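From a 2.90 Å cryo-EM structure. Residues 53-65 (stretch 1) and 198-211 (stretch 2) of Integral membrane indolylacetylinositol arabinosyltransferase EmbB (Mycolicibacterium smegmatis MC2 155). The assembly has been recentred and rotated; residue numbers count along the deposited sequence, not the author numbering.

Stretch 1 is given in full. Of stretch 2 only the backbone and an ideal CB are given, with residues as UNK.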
# COMPACT_ATOMS: atom_id res chain seq x y z
N THR B 53 -3.95 27.71 -36.41
CA THR B 53 -3.62 26.39 -36.90
C THR B 53 -2.13 26.29 -37.20
O THR B 53 -1.37 27.24 -37.05
CB THR B 53 -4.45 26.07 -38.15
OG1 THR B 53 -4.24 27.08 -39.13
CG2 THR B 53 -5.93 26.02 -37.80
N ALA B 54 -1.71 25.11 -37.64
CA ALA B 54 -0.32 24.86 -37.97
C ALA B 54 -0.24 23.63 -38.86
O ALA B 54 -0.94 22.65 -38.63
CB ALA B 54 0.54 24.67 -36.71
N THR B 55 0.64 23.69 -39.86
CA THR B 55 0.80 22.62 -40.82
C THR B 55 2.28 22.43 -41.12
O THR B 55 3.02 23.41 -41.27
CB THR B 55 0.03 22.91 -42.12
OG1 THR B 55 -1.35 23.13 -41.82
CG2 THR B 55 0.15 21.75 -43.10
N LEU B 56 2.70 21.18 -41.21
CA LEU B 56 4.09 20.81 -41.45
C LEU B 56 4.21 20.13 -42.81
O LEU B 56 3.52 19.14 -43.08
CB LEU B 56 4.60 19.88 -40.34
CG LEU B 56 5.80 19.00 -40.68
CD1 LEU B 56 7.07 19.83 -40.72
CD2 LEU B 56 5.93 17.87 -39.68
N ASN B 57 5.01 20.66 -43.71
CA ASN B 57 5.21 20.02 -45.04
C ASN B 57 6.64 19.59 -45.21
O ASN B 57 7.43 20.01 -44.46
CB ASN B 57 4.92 21.02 -46.13
CG ASN B 57 3.55 21.58 -45.90
OD1 ASN B 57 3.03 21.46 -44.82
ND2 ASN B 57 2.94 22.17 -46.91
N TRP B 58 6.97 18.78 -46.20
CA TRP B 58 8.38 18.41 -46.33
C TRP B 58 8.69 18.09 -47.78
O TRP B 58 8.38 17.05 -48.18
CB TRP B 58 8.70 17.24 -45.42
CG TRP B 58 10.09 16.72 -45.58
CD1 TRP B 58 11.24 17.28 -45.12
CD2 TRP B 58 10.47 15.51 -46.23
NE1 TRP B 58 12.30 16.51 -45.46
CE2 TRP B 58 11.85 15.41 -46.13
CE3 TRP B 58 9.77 14.50 -46.89
CZ2 TRP B 58 12.54 14.34 -46.67
CZ3 TRP B 58 10.45 13.44 -47.41
CH2 TRP B 58 11.82 13.37 -47.30
N PRO B 59 9.37 18.93 -48.55
CA PRO B 59 10.79 19.13 -48.41
C PRO B 59 11.32 20.54 -48.10
O PRO B 59 12.46 20.75 -48.28
CB PRO B 59 11.14 18.57 -49.79
CG PRO B 59 10.07 19.13 -50.67
CD PRO B 59 8.91 19.51 -49.77
N GLN B 60 10.49 21.45 -47.62
CA GLN B 60 10.86 22.83 -47.20
C GLN B 60 11.42 23.73 -48.31
O GLN B 60 10.80 24.75 -48.62
CB GLN B 60 11.74 22.80 -45.95
CG GLN B 60 11.33 21.76 -44.93
CD GLN B 60 10.15 22.23 -44.14
OE1 GLN B 60 9.45 23.14 -44.53
NE2 GLN B 60 9.89 21.61 -43.02
N GLN B 61 12.54 23.38 -48.92
CA GLN B 61 13.18 24.25 -49.91
C GLN B 61 13.86 23.43 -50.99
O GLN B 61 15.00 23.69 -51.38
CB GLN B 61 14.17 25.19 -49.24
CG GLN B 61 13.58 26.06 -48.13
CD GLN B 61 12.55 27.05 -48.65
OE1 GLN B 61 12.50 27.35 -49.84
NE2 GLN B 61 11.73 27.57 -47.75
N GLY B 62 13.16 22.41 -51.48
CA GLY B 62 13.71 21.58 -52.54
C GLY B 62 14.95 20.81 -52.17
O GLY B 62 15.70 20.40 -53.05
N ARG B 63 15.18 20.59 -50.87
CA ARG B 63 16.33 19.84 -50.40
C ARG B 63 15.84 18.72 -49.50
O ARG B 63 15.04 18.95 -48.59
CB ARG B 63 17.31 20.75 -49.64
CG ARG B 63 16.64 21.86 -48.85
CD ARG B 63 17.67 22.72 -48.14
NE ARG B 63 17.09 23.95 -47.61
CZ ARG B 63 16.55 24.07 -46.41
NH1 ARG B 63 16.49 23.02 -45.60
NH2 ARG B 63 16.05 25.23 -46.01
N LEU B 64 16.34 17.51 -49.74
CA LEU B 64 15.91 16.33 -49.00
C LEU B 64 16.71 16.15 -47.71
O LEU B 64 17.27 15.09 -47.45
CB LEU B 64 16.00 15.09 -49.88
CG LEU B 64 15.01 15.03 -51.05
CD1 LEU B 64 15.27 13.80 -51.90
CD2 LEU B 64 13.59 15.03 -50.53
N ASP B 65 16.75 17.20 -46.90
CA ASP B 65 17.41 17.14 -45.61
C ASP B 65 16.42 16.75 -44.52
O ASP B 65 15.22 17.05 -44.61
CB ASP B 65 18.06 18.48 -45.26
CG ASP B 65 19.14 18.88 -46.25
OD1 ASP B 65 19.73 17.98 -46.87
OD2 ASP B 65 19.39 20.09 -46.40
N UNK B 198 20.24 15.13 -52.25
CA UNK B 198 20.29 15.90 -53.47
C UNK B 198 19.04 16.71 -53.69
O UNK B 198 18.34 17.10 -52.75
CB UNK B 198 20.52 14.98 -54.67
N UNK B 199 18.73 17.00 -54.95
CA UNK B 199 17.50 17.74 -55.26
C UNK B 199 16.27 16.86 -55.10
O UNK B 199 16.26 15.69 -55.48
CB UNK B 199 17.56 18.30 -56.68
N UNK B 200 15.22 17.45 -54.53
CA UNK B 200 14.00 16.70 -54.27
C UNK B 200 13.27 16.42 -55.58
O UNK B 200 13.16 17.30 -56.44
CB UNK B 200 13.09 17.46 -53.30
N UNK B 201 12.77 15.19 -55.77
CA UNK B 201 12.00 14.89 -56.98
C UNK B 201 10.65 15.59 -56.99
O UNK B 201 10.29 16.26 -56.02
CB UNK B 201 11.80 13.38 -57.11
N UNK B 202 9.90 15.44 -58.07
CA UNK B 202 8.59 16.06 -58.19
C UNK B 202 7.51 15.06 -57.80
O UNK B 202 7.57 13.88 -58.15
CB UNK B 202 8.36 16.58 -59.61
N UNK B 203 6.51 15.55 -57.06
CA UNK B 203 5.43 14.74 -56.56
C UNK B 203 5.61 14.26 -55.14
O UNK B 203 4.61 14.03 -54.44
CB UNK B 203 5.24 13.53 -57.48
N UNK B 204 6.85 14.11 -54.69
CA UNK B 204 7.11 13.69 -53.32
C UNK B 204 6.66 14.76 -52.35
O UNK B 204 7.00 15.94 -52.50
CB UNK B 204 8.59 13.38 -53.12
N UNK B 205 5.88 14.36 -51.34
CA UNK B 205 5.36 15.31 -50.36
C UNK B 205 4.95 14.55 -49.11
O UNK B 205 4.49 13.41 -49.18
CB UNK B 205 4.18 16.10 -50.93
N UNK B 206 5.12 15.21 -47.97
CA UNK B 206 4.68 14.70 -46.68
C UNK B 206 4.08 15.88 -45.93
O UNK B 206 4.80 16.79 -45.53
CB UNK B 206 5.83 14.05 -45.90
N UNK B 207 2.76 15.86 -45.73
CA UNK B 207 2.03 16.98 -45.16
C UNK B 207 1.26 16.50 -43.94
O UNK B 207 0.23 15.83 -44.07
CB UNK B 207 1.09 17.61 -46.19
N UNK B 208 1.75 16.85 -42.75
CA UNK B 208 1.05 16.53 -41.51
C UNK B 208 0.13 17.70 -41.14
O UNK B 208 -0.03 18.65 -41.90
CB UNK B 208 2.04 16.24 -40.38
N UNK B 209 -0.48 17.63 -39.96
CA UNK B 209 -1.34 18.71 -39.49
C UNK B 209 -1.37 18.67 -37.97
O UNK B 209 -1.93 17.74 -37.38
CB UNK B 209 -2.75 18.59 -40.07
N UNK B 210 -0.78 19.69 -37.34
CA UNK B 210 -0.64 19.69 -35.89
C UNK B 210 -2.00 19.90 -35.24
O UNK B 210 -2.89 20.55 -35.80
CB UNK B 210 0.34 20.77 -35.44
N UNK B 211 -2.16 19.35 -34.04
CA UNK B 211 -3.42 19.44 -33.29
C UNK B 211 -3.30 20.56 -32.27
O UNK B 211 -3.09 20.34 -31.08
CB UNK B 211 -3.76 18.12 -32.60

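Position 198 has phi 95° and psi -153°. Positive phi favours glycine. The residue is Gly 198; its O lies 3.6 Å from Leu 64 N.

At position 199 CA-to-CB points away. Many residues would suit, proline included. It is Pro 199, whose backbone forms a single bridge with Arg 63.

Position 200 points toward stretch 1. Its ideal CB is already 3.7 Å from Leu 64 CD2 and 4.2 Å from Pro 59 CB, so a small apolar side chain fits best. It is Ala 200. Its N donates a weak hydrogen bond to Gly 62 O (3.3 Å), and its CB touches Leu 64 CD2 at 3.8 Å.

Position 201 points sideways. Proline is allowed, as are many others. In Pro 201 the ring brings CD 3.8 Å from Leu 64 CD1.

Position 202 is out of reach of stretch 1 and free; it is Gln 202. At position 203, phi 97° and psi -28° would jam a CB against the carbonyl O of 202. This calls for glycine, and Gly 203 is found.

Position 204 points toward stretch 1, but nothing there lies within 5.5 Å of the ideal CB. A longer apolar chain could reach Leu 64 and the Trp 58 ring; leucine, isoleucine or methionine would be reasonable. Leu 204 puts CD2 4.1 Å from Leu 64 CD2 and 4.5 Å from Trp 58 CZ3.

Position 205 points away, so stretch 1 asks little of it and many residues would do. It is Ser 205.

Position 206 has extended angles and an ideal CB 4.1 Å from Trp 58 CE3. A branched apolar residue suits both. Val 206 packs CG2 3.8 Å from Trp 58 CE3.

Position 207 points sideways, near Leu 56 O and Thr 55 CG2. Serine, threonine or alanine would fit. Ser 207 places OG 4.1 Å from Thr 55 CG2, while its CA makes a CA-H...O contact with Leu 56 O (3.3 Å).

At position 208 the backbone N bonds to Leu 56 O (2.9 Å), which any residue but proline allows. The sideways CB is near Leu 56, favouring a small apolar group. Ala 208 CB lies 4.3 Å from Leu 56 CD2.

Position 209 points sideways, and polar or apolar chains are possible; it is Glu 209.

Position 210 points toward stretch 1, its ideal CB 3.9 Å from Ala 54 O; a longer apolar chain could also reach Leu 56. Ile 210 packs CG1 on Ala 54 CB (3.9 Å) and CD1 on Leu 56 CB (4.3 Å); its N donates to Ala 54 O (3.2 Å).

Position 211 points away, unconstrained. Asp 211 bonds elsewhere in the structure.

Stretch 2, residues 198-211: GPAPQGLSVSAEID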
# COMPACT_ATOMS: atom_id res chain seq x y z
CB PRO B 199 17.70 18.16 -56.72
CG PRO B 199 18.60 17.10 -57.28
CD PRO B 199 19.51 16.69 -56.16
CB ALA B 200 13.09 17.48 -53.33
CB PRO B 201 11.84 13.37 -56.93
CG PRO B 201 11.90 13.05 -55.48
CD PRO B 201 12.89 14.02 -54.89
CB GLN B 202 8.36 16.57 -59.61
CG GLN B 202 9.33 17.65 -60.04
CD GLN B 202 9.18 18.93 -59.24
OE1 GLN B 202 8.07 19.34 -58.91
NE2 GLN B 202 10.31 19.56 -58.93
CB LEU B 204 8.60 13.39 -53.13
CG LEU B 204 9.08 12.97 -51.75
CD1 LEU B 204 8.22 11.86 -51.18
CD2 LEU B 204 10.53 12.54 -51.81
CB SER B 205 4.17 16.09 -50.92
OG SER B 205 3.64 16.96 -49.94
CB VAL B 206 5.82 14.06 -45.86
CG1 VAL B 206 5.33 13.70 -44.48
CG2 VAL B 206 6.36 12.83 -46.57
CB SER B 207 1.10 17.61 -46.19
OG SER B 207 0.14 18.44 -45.57
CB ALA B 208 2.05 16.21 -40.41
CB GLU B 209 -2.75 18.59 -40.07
CG GLU B 209 -3.68 19.70 -39.62
CD GLU B 209 -4.83 19.90 -40.58
OE1 GLU B 209 -4.90 19.17 -41.59
OE2 GLU B 209 -5.67 20.80 -40.33
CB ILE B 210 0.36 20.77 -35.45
CG1 ILE B 210 1.50 20.91 -36.47
CG2 ILE B 210 0.93 20.44 -34.08
CD1 ILE B 210 2.32 19.66 -36.65
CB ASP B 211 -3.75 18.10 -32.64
CG ASP B 211 -5.23 17.94 -32.39
OD1 ASP B 211 -5.97 18.92 -32.57
OD2 ASP B 211 -5.65 16.82 -32.02
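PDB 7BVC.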